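Local coordinates for chitin oligosaccharide binding protein NagB2 (Paenibacillus sp. FPU-7, PDB 7EHU) that binds chitin oligosaccharides such as N,N'-diacetylchitobiose and N,N',N''-triacetylchitotriose, probably as the solute-binding component of an ABC-type importer, at residues A[94-99]-A[103-108]; A[79-84]-A[89-94]; A[36-41]-A[316-321]. All coordinates share one frame; numbering follows the deposited sequence.

In the fold
The three contacts cluster on one mixed sheet, with centres 10 to 13 Å apart. Contact 3 opens first along the chain, at 36-41, and closes last, joining the loop after strand 30-36 to strand 309-320, which runs antiparallel beside strand 93-97. Nested inside it, contact 2 comes where helix 73-86 turns back into strand 93-97. Contact 1 follows at once, from the far end of the same strand into helix 100-107, and the two share Phe94. Backbone bonds such as Phe94 to Gly319 and Leu96 to Gly317 tie the strands together. Strand 93-97 thus connects the helical packing of contact 2 to the sugar-binding side chains of contacts 1 and 3.

Contact 1. Residues A[94-99]-A[103-108]; sequences FNLFGG and QNYAKA. With NAG (2-acetamido-2-deoxy-beta-D-glucopyranose), chain B; NAG (2-acetamido-2-deoxy-beta-D-glucopyranose), chain C.
Gly99 and Gln103 meet where strand 93-97 gives way to helix 100-107. Gly99 holds the N-cap position, and its carbonyl O accepts a nearly straight hydrogen bond from Gln103 N at 2.9 Å, the first i to i+4 link of the helix. A positive phi of 75° lets the chain make this turn, a conformation that suits glycine. The Gln103 side chain packs over the Gly99 peptide: with CG beside its backbone N (chi1 -71°), it runs back so that CG lies 3.4 Å from Gly99 O and NE2 3.5 Å from Gly99 C. Its polar end suits an exposed position.

Two residues further along the helix, Tyr105 turns the contact apolar. It and Leu96 pass in opposite senses, and a leucine methyl packs well on an aromatic rim: Leu96 CD1 meets the phenol edge in its plane, 3.8 Å from Tyr105 CD2.

Strand alternation sends Phe97 to the other side, into the sugar pocket. The glycan meets the ring edge: O4 of the chain C N-acetylglucosamine, the oxygen linking it to the chain B sugar, lies near the ring plane 3.4 Å from Phe97 CZ, and O6 of chain B is also in plane. Arg77 makes a cation-pi contact with the same ring. An alanine here would be likely to leave a gap beside that glycosidic link and deprive Arg77 of its aromatic partner. Strand ends lining the ligand cleft are characteristic of the periplasmic-binding-protein fold, and here Phe97 brings one into the glycan pocket.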
loop_
_atom_site.group_PDB
_atom_site.type_symbol
_atom_site.label_atom_id
_atom_site.label_comp_id
_atom_site.label_asym_id
_atom_site.label_seq_id
_atom_site.Cartn_x
_atom_site.Cartn_y
_atom_site.Cartn_z
ATOM N N PHE A 94 16.928 2.887 0.216
ATOM C CA PHE A 94 16.051 1.717 0.234
ATOM C C PHE A 94 14.586 2.109 0.302
ATOM O O PHE A 94 14.211 3.049 1.008
ATOM C CB PHE A 94 16.362 0.778 1.429
ATOM C CG PHE A 94 16.654 1.527 2.701
ATOM C CD1 PHE A 94 15.643 1.913 3.562
ATOM C CD2 PHE A 94 17.954 1.900 3.016
ATOM C CE1 PHE A 94 15.921 2.674 4.679
ATOM C CE2 PHE A 94 18.238 2.635 4.141
ATOM C CZ PHE A 94 17.227 3.006 4.984
ATOM N N ASN A 95 13.751 1.325 -0.370
ATOM C CA ASN A 95 12.314 1.464 -0.213
ATOM C C ASN A 95 11.945 1.161 1.242
ATOM O O ASN A 95 12.350 0.137 1.806
ATOM C CB ASN A 95 11.598 0.511 -1.165
ATOM C CG ASN A 95 10.095 0.648 -1.082
ATOM O OD1 ASN A 95 9.433 -0.019 -0.296
ATOM N ND2 ASN A 95 9.538 1.503 -1.915
ATOM N N LEU A 96 11.181 2.065 1.847
ATOM C CA LEU A 96 10.900 2.100 3.271
ATOM C C LEU A 96 9.437 2.454 3.490
ATOM O O LEU A 96 8.877 3.294 2.777
ATOM C CB LEU A 96 11.752 3.199 3.914
ATOM C CG LEU A 96 11.529 3.503 5.390
ATOM C CD1 LEU A 96 11.955 2.343 6.275
ATOM C CD2 LEU A 96 12.301 4.774 5.793
ATOM N N PHE A 97 8.816 1.858 4.515
ATOM C CA PHE A 97 7.470 2.222 4.930
ATOM C C PHE A 97 7.498 3.131 6.152
ATOM O O PHE A 97 8.264 2.905 7.094
ATOM C CB PHE A 97 6.621 0.981 5.230
ATOM C CG PHE A 97 6.096 0.356 3.970
ATOM C CD1 PHE A 97 6.891 -0.514 3.229
ATOM C CD2 PHE A 97 4.840 0.694 3.457
ATOM C CE1 PHE A 97 6.452 -1.039 2.028
ATOM C CE2 PHE A 97 4.391 0.180 2.259
ATOM C CZ PHE A 97 5.192 -0.686 1.534
ATOM N N GLY A 98 6.583 4.099 6.160
ATOM C CA GLY A 98 6.360 4.953 7.299
ATOM C C GLY A 98 5.717 4.188 8.440
ATOM O O GLY A 98 5.352 3.010 8.338
ATOM N N GLY A 99 5.554 4.888 9.553
ATOM C CA GLY A 99 4.957 4.292 10.725
ATOM C C GLY A 99 5.915 3.364 11.431
ATOM O O GLY A 99 7.104 3.679 11.557
ATOM N N GLN A 103 9.755 4.020 12.555
ATOM C CA GLN A 103 10.000 4.247 13.971
ATOM C C GLN A 103 11.038 3.270 14.501
ATOM O O GLN A 103 11.941 3.657 15.244
ATOM C CB GLN A 103 8.688 4.099 14.721
ATOM C CG GLN A 103 7.716 5.260 14.452
ATOM C CD GLN A 103 6.262 4.860 14.597
ATOM O OE1 GLN A 103 5.933 3.841 15.213
ATOM N NE2 GLN A 103 5.380 5.669 14.040
ATOM N N ASN A 104 10.931 1.997 14.122
ATOM C CA ASN A 104 11.892 1.011 14.593
ATOM C C ASN A 104 13.299 1.340 14.115
ATOM O O ASN A 104 14.245 1.346 14.901
ATOM C CB ASN A 104 11.485 -0.379 14.113
ATOM C CG ASN A 104 10.274 -0.919 14.843
ATOM O OD1 ASN A 104 9.789 -0.319 15.798
ATOM N ND2 ASN A 104 9.771 -2.063 14.394
ATOM N N TYR A 105 13.460 1.622 12.827
ATOM C CA TYR A 105 14.793 1.819 12.291
ATOM C C TYR A 105 15.383 3.145 12.749
ATOM O O TYR A 105 16.595 3.239 12.935
ATOM C CB TYR A 105 14.781 1.674 10.768
ATOM C CG TYR A 105 14.253 0.348 10.262
ATOM C CD1 TYR A 105 14.443 -0.832 10.974
ATOM C CD2 TYR A 105 13.586 0.266 9.053
ATOM C CE1 TYR A 105 13.958 -2.033 10.497
ATOM C CE2 TYR A 105 13.110 -0.942 8.555
ATOM C CZ TYR A 105 13.295 -2.084 9.290
ATOM O OH TYR A 105 12.856 -3.304 8.831
ATOM N N ALA A 106 14.547 4.170 12.903
ATOM C CA ALA A 106 15.026 5.448 13.409
ATOM C C ALA A 106 15.471 5.331 14.861
ATOM O O ALA A 106 16.525 5.849 15.234
ATOM C CB ALA A 106 13.949 6.513 13.270
ATOM N N LYS A 107 14.681 4.645 15.692
ATOM C CA LYS A 107 15.072 4.421 17.080
ATOM C C LYS A 107 16.408 3.714 17.183
ATOM O O LYS A 107 17.185 3.961 18.116
ATOM C CB LYS A 107 14.079 3.493 17.774
ATOM C CG LYS A 107 14.218 3.647 19.275
ATOM C CD LYS A 107 13.795 2.465 19.989
ATOM C CE LYS A 107 13.807 2.328 21.471
ATOM N NZ LYS A 107 12.671 1.322 21.331
ATOM N N ALA A 108 16.631 2.741 16.304
ATOM C CA ALA A 108 17.859 1.967 16.288
ATOM C C ALA A 108 19.023 2.764 15.733
ATOM O O ALA A 108 20.159 2.280 15.767
ATOM C CB ALA A 108 17.652 0.694 15.466
HETATM C C1 NAG B . 1.750 -1.911 0.183
HETATM C C2 NAG B . 2.174 -2.804 1.323
HETATM C C3 NAG B . 1.088 -2.860 2.397
HETATM C C4 NAG B . 0.710 -1.451 2.841
HETATM C C5 NAG B . 0.334 -0.599 1.633
HETATM C C6 NAG B . 0.047 0.846 1.982
HETATM C C7 NAG B . 3.759 -4.630 0.931
HETATM C C8 NAG B . 3.936 -6.043 0.443
HETATM N N2 NAG B . 2.519 -4.141 0.871
HETATM O O3 NAG B . 1.584 -3.626 3.488
HETATM O O4 NAG B . -0.408 -1.458 3.724
HETATM O O5 NAG B . 1.412 -0.620 0.683
HETATM O O6 NAG B . 1.169 1.479 2.578
HETATM O O7 NAG B . 4.697 -3.967 1.374
HETATM C C1 NAG C . 3.890 -0.085 -4.300
HETATM C C2 NAG C . 3.421 0.907 -3.250
HETATM C C3 NAG C . 3.369 0.257 -1.870
HETATM C C4 NAG C . 2.643 -1.081 -1.904
HETATM C C5 NAG C . 3.245 -1.937 -3.010
HETATM C C6 NAG C . 2.574 -3.275 -3.197
HETATM C C7 NAG C . 4.051 3.250 -3.766
HETATM C C8 NAG C . 5.128 4.277 -3.635
HETATM N N2 NAG C . 4.313 2.057 -3.214
HETATM O O3 NAG C . 2.734 1.173 -0.993
HETATM O O4 NAG C . 2.849 -1.762 -0.670
HETATM O O5 NAG C . 3.116 -1.236 -4.253
HETATM O O6 NAG C . 3.255 -4.049 -4.179
HETATM O O7 NAG C . 2.987 3.499 -4.327
#

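Contact 2. Residues A[79-84]-A[89-94]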
loop_
_atom_site.group_PDB
_atom_site.type_symbol
_atom_site.label_atom_id
_atom_site.label_comp_id
_atom_site.label_asym_id
_atom_site.label_seq_id
_atom_site.Cartn_x
_atom_site.Cartn_y
_atom_site.Cartn_z
ATOM N N VAL A 79 11.764 -9.408 5.146
ATOM C CA VAL A 79 12.902 -10.313 5.312
ATOM C C VAL A 79 14.223 -9.572 5.127
ATOM O O VAL A 79 15.024 -9.477 6.066
ATOM C CB VAL A 79 12.790 -11.533 4.368
ATOM C CG1 VAL A 79 13.964 -12.492 4.569
ATOM C CG2 VAL A 79 11.454 -12.260 4.570
ATOM N N LYS A 80 14.480 -9.062 3.919
ATOM C CA LYS A 80 15.825 -8.603 3.560
ATOM C C LYS A 80 16.191 -7.304 4.275
ATOM O O LYS A 80 17.218 -7.233 4.963
ATOM C CB LYS A 80 15.979 -8.475 2.042
ATOM C CG LYS A 80 17.428 -8.421 1.593
ATOM C CD LYS A 80 17.564 -8.361 0.077
ATOM C CE LYS A 80 18.989 -8.596 -0.369
ATOM N NZ LYS A 80 19.161 -8.510 -1.847
ATOM N N LEU A 81 15.403 -6.238 4.094
ATOM C CA LEU A 81 15.752 -4.993 4.775
ATOM C C LEU A 81 15.677 -5.174 6.287
ATOM O O LEU A 81 16.489 -4.614 7.028
ATOM C CB LEU A 81 14.828 -3.879 4.324
ATOM C CG LEU A 81 15.142 -2.494 4.893
ATOM C CD1 LEU A 81 16.506 -2.016 4.435
ATOM C CD2 LEU A 81 14.057 -1.496 4.495
ATOM N N LYS A 82 14.709 -5.964 6.758
ATOM C CA LYS A 82 14.598 -6.235 8.193
ATOM C C LYS A 82 15.900 -6.821 8.734
ATOM O O LYS A 82 16.413 -6.388 9.779
ATOM C CB LYS A 82 13.418 -7.180 8.442
ATOM C CG LYS A 82 13.130 -7.438 9.921
ATOM C CD LYS A 82 11.941 -8.383 10.128
ATOM C CE LYS A 82 10.598 -7.728 9.818
ATOM N NZ LYS A 82 9.466 -8.731 9.735
ATOM N N ALA A 83 16.456 -7.802 8.022
ATOM C CA ALA A 83 17.674 -8.465 8.473
ATOM C C ALA A 83 18.870 -7.531 8.390
ATOM O O ALA A 83 19.734 -7.534 9.272
ATOM C CB ALA A 83 17.909 -9.708 7.618
ATOM N N GLU A 84 18.947 -6.732 7.332
ATOM C CA GLU A 84 20.033 -5.774 7.184
ATOM C C GLU A 84 19.999 -4.722 8.288
ATOM O O GLU A 84 21.046 -4.361 8.855
ATOM C CB GLU A 84 19.911 -5.131 5.808
ATOM C CG GLU A 84 20.329 -6.045 4.679
ATOM C CD GLU A 84 19.788 -5.629 3.322
ATOM O OE1 GLU A 84 20.277 -6.189 2.315
ATOM O OE2 GLU A 84 18.853 -4.789 3.235
ATOM N N LYS A 89 23.356 -2.701 8.988
ATOM C CA LYS A 89 23.986 -2.584 7.671
ATOM C C LYS A 89 22.929 -2.469 6.576
ATOM O O LYS A 89 22.909 -3.252 5.634
ATOM C CB LYS A 89 24.901 -3.790 7.423
ATOM C CG LYS A 89 26.152 -3.814 8.305
ATOM C CD LYS A 89 27.067 -4.971 7.957
ATOM C CE LYS A 89 28.445 -4.810 8.594
ATOM N NZ LYS A 89 29.332 -5.942 8.352
ATOM N N PRO A 90 22.035 -1.487 6.645
ATOM C CA PRO A 90 21.090 -1.315 5.529
ATOM C C PRO A 90 21.815 -0.867 4.274
ATOM O O PRO A 90 22.939 -0.351 4.337
ATOM C CB PRO A 90 20.153 -0.201 6.022
ATOM C CG PRO A 90 21.001 0.604 6.977
ATOM C CD PRO A 90 21.880 -0.430 7.666
ATOM N N PRO A 91 21.182 -1.001 3.116
ATOM C CA PRO A 91 21.678 -0.320 1.913
ATOM C C PRO A 91 21.725 1.184 2.147
ATOM O O PRO A 91 21.112 1.722 3.068
ATOM C CB PRO A 91 20.610 -0.662 0.868
ATOM C CG PRO A 91 19.880 -1.828 1.399
ATOM C CD PRO A 91 19.873 -1.641 2.882
ATOM N N GLN A 92 22.422 1.886 1.258
ATOM C CA GLN A 92 22.506 3.334 1.381
ATOM C C GLN A 92 21.160 4.006 1.121
ATOM O O GLN A 92 20.838 5.015 1.762
ATOM C CB GLN A 92 23.567 3.881 0.426
ATOM C CG GLN A 92 25.010 3.643 0.857
ATOM C CD GLN A 92 25.589 2.346 0.355
ATOM O OE1 GLN A 92 24.896 1.454 -0.142
ATOM N NE2 GLN A 92 26.902 2.282 0.358
ATOM N N ILE A 93 20.383 3.469 0.167
ATOM C CA ILE A 93 19.073 3.971 -0.240
ATOM C C ILE A 93 18.149 2.768 -0.319
ATOM O O ILE A 93 18.541 1.730 -0.858
ATOM C CB ILE A 93 19.124 4.647 -1.632
ATOM C CG1 ILE A 93 20.127 5.800 -1.664
ATOM C CG2 ILE A 93 17.726 5.128 -2.022
ATOM C CD1 ILE A 93 20.508 6.229 -3.081
ATOM N N PHE A 94 16.928 2.887 0.216
ATOM C CA PHE A 94 16.051 1.717 0.234
ATOM C C PHE A 94 14.586 2.109 0.302
ATOM O O PHE A 94 14.211 3.049 1.008
ATOM C CB PHE A 94 16.362 0.778 1.429
ATOM C CG PHE A 94 16.654 1.527 2.701
ATOM C CD1 PHE A 94 15.643 1.913 3.562
ATOM C CD2 PHE A 94 17.954 1.900 3.016
ATOM C CE1 PHE A 94 15.921 2.674 4.679
ATOM C CE2 PHE A 94 18.238 2.635 4.141
ATOM C CZ PHE A 94 17.227 3.006 4.984
#
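Leu81 is the apolar bump that helix 73-86 offers here, and its forked end fills a hollow formed by Pro91 and Phe94. With CG anti to the backbone N (chi1 -176°), the two methyls are spread toward the incoming strand: CD1 lies over one face of the Phe94 ring and also reaches Pro91 CD at 3.7 Å. The second branch, CD2, rests against the ring atom Phe94 CD1, 3.9 Å away. A forked leucine suits the place because its two methyls can touch Pro91 and the ring together. The backbone carbon of Pro91 borders the edge of the Phe94 ring.

This is the return turn of a beta-alpha-beta crossover: strand 64-70 leads into helix 73-86, which then delivers the chain to strand 93-97, parallel to it in the sheet, with strand 30-36 between them. A backbone bond helps close the turn, from Lys89 N to Glu84 O at 2.8 Å.

Glu84 forms a second ridge. Its extended chain lies roughly perpendicular to Pro91 and lays OE2 3.3 Å from Pro91 CD, against the flank of the rigid pyrrolidine. OE2 meets the proline by packing, while OE1 forms a salt bridge with Arg35 of strand 30-36. Nearer the backbone, Glu84 CB leans on Lys89 O, 3.5 Å away.

Contact 3. Residues A[36-41]-A[316-321]. With NAG (2-acetamido-2-deoxy-beta-D-glucopyranose), chain C; NAG (2-acetamido-2-deoxy-beta-D-glucopyranose), chain D.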
loop_
_atom_site.group_PDB
_atom_site.type_symbol
_atom_site.label_atom_id
_atom_site.label_comp_id
_atom_site.label_asym_id
_atom_site.label_seq_id
_atom_site.Cartn_x
_atom_site.Cartn_y
_atom_site.Cartn_z
ATOM N N HIS A 36 15.220 -1.264 -4.303
ATOM C CA HIS A 36 13.905 -0.875 -4.783
ATOM C C HIS A 36 13.069 -2.139 -4.950
ATOM O O HIS A 36 13.587 -3.267 -4.921
ATOM C CB HIS A 36 13.997 -0.115 -6.104
ATOM C CG HIS A 36 14.446 -0.966 -7.236
ATOM N ND1 HIS A 36 13.562 -1.673 -8.029
ATOM C CD2 HIS A 36 15.685 -1.254 -7.702
ATOM C CE1 HIS A 36 14.245 -2.349 -8.931
ATOM N NE2 HIS A 36 15.527 -2.104 -8.765
ATOM N N ILE A 37 11.766 -1.947 -5.127
ATOM C CA ILE A 37 10.804 -3.044 -5.203
ATOM C C ILE A 37 10.190 -3.175 -6.596
ATOM O O ILE A 37 9.215 -3.918 -6.775
ATOM C CB ILE A 37 9.727 -2.914 -4.109
ATOM C CG1 ILE A 37 8.958 -1.586 -4.229
ATOM C CG2 ILE A 37 10.349 -3.064 -2.731
ATOM C CD1 ILE A 37 7.721 -1.552 -3.361
ATOM N N ASN A 38 10.749 -2.509 -7.598
ATOM C CA ASN A 38 10.132 -2.449 -8.931
ATOM C C ASN A 38 10.605 -3.576 -9.841
ATOM O O ASN A 38 11.232 -3.346 -10.877
ATOM C CB ASN A 38 10.390 -1.084 -9.535
ATOM C CG ASN A 38 9.819 -0.007 -8.688
ATOM O OD1 ASN A 38 8.627 -0.060 -8.360
ATOM N ND2 ASN A 38 10.647 0.936 -8.265
ATOM N N VAL A 39 10.266 -4.809 -9.433
ATOM C CA VAL A 39 10.770 -6.026 -10.067
ATOM C C VAL A 39 9.787 -6.663 -11.048
ATOM O O VAL A 39 10.207 -7.397 -11.945
ATOM C CB VAL A 39 11.241 -7.070 -9.027
ATOM C CG1 VAL A 39 12.358 -6.515 -8.183
ATOM C CG2 VAL A 39 10.096 -7.578 -8.161
ATOM N N ARG A 40 8.482 -6.456 -10.869
ATOM C CA ARG A 40 7.509 -7.144 -11.707
ATOM C C ARG A 40 7.389 -6.454 -13.065
ATOM O O ARG A 40 7.715 -5.275 -13.216
ATOM C CB ARG A 40 6.135 -7.167 -11.034
ATOM C CG ARG A 40 6.088 -7.925 -9.707
ATOM C CD ARG A 40 4.647 -7.965 -9.142
ATOM N NE ARG A 40 4.524 -8.649 -7.850
ATOM C CZ ARG A 40 4.249 -8.076 -6.671
ATOM N NH1 ARG A 40 4.049 -6.770 -6.542
ATOM N NH2 ARG A 40 4.150 -8.841 -5.601
ATOM N N ASP A 41 6.904 -7.209 -14.056
ATOM C CA ASP A 41 6.746 -6.650 -15.397
ATOM C C ASP A 41 5.860 -5.407 -15.375
ATOM O O ASP A 41 6.091 -4.443 -16.122
ATOM C CB ASP A 41 6.155 -7.697 -16.349
ATOM C CG ASP A 41 7.051 -8.902 -16.543
ATOM O OD1 ASP A 41 6.556 -9.929 -17.080
ATOM O OD2 ASP A 41 8.241 -8.825 -16.170
ATOM N N ASN A 316 4.928 5.137 1.570
ATOM C CA ASN A 316 6.008 4.353 0.987
ATOM C C ASN A 316 6.883 5.225 0.111
ATOM O O ASN A 316 6.387 6.007 -0.709
ATOM C CB ASN A 316 5.432 3.178 0.187
ATOM C CG ASN A 316 6.503 2.213 -0.314
ATOM O OD1 ASN A 316 6.609 1.950 -1.516
ATOM N ND2 ASN A 316 7.323 1.694 0.605
ATOM N N GLY A 317 8.184 5.106 0.301
ATOM C CA GLY A 317 9.137 5.849 -0.495
ATOM C C GLY A 317 10.539 5.442 -0.141
ATOM O O GLY A 317 10.737 4.297 0.250
ATOM N N TYR A 318 11.511 6.339 -0.261
ATOM C CA TYR A 318 12.907 6.010 0.026
ATOM C C TYR A 318 13.324 6.579 1.381
ATOM O O TYR A 318 13.002 7.721 1.741
ATOM C CB TYR A 318 13.821 6.530 -1.093
ATOM C CG TYR A 318 13.631 5.712 -2.342
ATOM C CD1 TYR A 318 14.053 4.391 -2.392
ATOM C CD2 TYR A 318 12.971 6.222 -3.464
ATOM C CE1 TYR A 318 13.835 3.610 -3.520
ATOM C CE2 TYR A 318 12.759 5.454 -4.589
ATOM C CZ TYR A 318 13.185 4.156 -4.610
ATOM O OH TYR A 318 12.951 3.336 -5.687
ATOM N N GLY A 319 14.058 5.736 2.113
ATOM C CA GLY A 319 14.857 6.156 3.239
ATOM C C GLY A 319 16.332 5.911 2.949
ATOM O O GLY A 319 16.703 5.292 1.938
ATOM N N PHE A 320 17.171 6.395 3.866
ATOM C CA PHE A 320 18.603 6.502 3.634
ATOM C C PHE A 320 19.357 6.057 4.870
ATOM O O PHE A 320 18.948 6.346 5.994
ATOM C CB PHE A 320 18.958 7.948 3.235
ATOM C CG PHE A 320 18.112 8.418 2.087
ATOM C CD1 PHE A 320 18.479 8.124 0.785
ATOM C CD2 PHE A 320 16.894 9.038 2.315
ATOM C CE1 PHE A 320 17.669 8.465 -0.274
ATOM C CE2 PHE A 320 16.072 9.385 1.255
ATOM C CZ PHE A 320 16.467 9.115 -0.044
ATOM N N SER A 321 20.455 5.335 4.670
ATOM C CA SER A 321 21.245 4.907 5.815
ATOM C C SER A 321 21.834 6.117 6.535
ATOM O O SER A 321 22.265 7.083 5.907
ATOM C CB SER A 321 22.359 3.978 5.348
ATOM O OG SER A 321 23.159 3.649 6.463
HETATM C C1 NAG C . 3.890 -0.085 -4.300
HETATM C C2 NAG C . 3.421 0.907 -3.250
HETATM C C3 NAG C . 3.369 0.257 -1.870
HETATM C C4 NAG C . 2.643 -1.081 -1.904
HETATM C C5 NAG C . 3.245 -1.937 -3.010
HETATM C C6 NAG C . 2.574 -3.275 -3.197
HETATM C C7 NAG C . 4.051 3.250 -3.766
HETATM C C8 NAG C . 5.128 4.277 -3.635
HETATM N N2 NAG C . 4.313 2.057 -3.214
HETATM O O3 NAG C . 2.734 1.173 -0.993
HETATM O O4 NAG C . 2.849 -1.762 -0.670
HETATM O O5 NAG C . 3.116 -1.236 -4.253
HETATM O O6 NAG C . 3.255 -4.049 -4.179
HETATM O O7 NAG C . 2.987 3.499 -4.327
HETATM C C1 NAG D . 4.149 0.410 -9.541
HETATM C C2 NAG D . 3.582 -0.901 -8.968
HETATM C C3 NAG D . 3.211 -0.738 -7.500
HETATM C C4 NAG D . 4.282 0.008 -6.711
HETATM C C5 NAG D . 4.788 1.224 -7.474
HETATM C C6 NAG D . 5.947 1.913 -6.799
HETATM C C7 NAG D . 2.297 -2.362 -10.507
HETATM C C8 NAG D . 0.970 -2.549 -11.198
HETATM N N2 NAG D . 2.399 -1.283 -9.724
HETATM O O1 NAG D . 4.602 0.221 -10.837
HETATM O O3 NAG D . 2.957 -2.034 -6.962
HETATM O O4 NAG D . 3.673 0.561 -5.545
HETATM O O5 NAG D . 5.224 0.832 -8.776
HETATM O O6 NAG D . 6.950 0.991 -6.408
HETATM O O7 NAG D . 3.223 -3.167 -10.629
HETATM O O HOH W 1 11.351 1.043 -4.681
HETATM O O HOH W 2 11.006 4.003 -7.472
#
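Tyr318 reaches from strand 309-320 toward the loop after strand 30-36, and its hydroxyl O comes 3.6 Å from His36 CB. No direct hydrogen bond joins the segments. Two waters bridge them instead: one lies 3.0 Å from Tyr318 OH and accepts from Ile37 N, and the other is 2.7 Å from the same hydroxyl, with a weak bond from Asn38 ND2. A phenol suits this place because its length spans the gap and its OH can meet both waters.

The loop is shaped locally by an inverse gamma turn centred on Asn38, whose backbone N donates to His36 ND1 close to the plane of the imidazole. The turn lies at the glycan pocket of this solute-binding fold, where both segments supply an asparagine. Asn38 OD1 accepts from O6 of the chain D N-acetylglucosamine at 2.8 Å. Asn316 CG, anti to the backbone N (chi1 -173°), carries its amide toward the chain C sugar, and OD1 accepts a nearly straight hydrogen bond (166°) from the acetamido N2. Since Asn316 ND2 is bonded to Asn95 OD1, the amide's rotation is fixed with its oxygen toward the sugar. Facing it from the loop, Ile37 brings CD1 to 4.1 Å from Asn316 OD1, an apolar wall beside the amide.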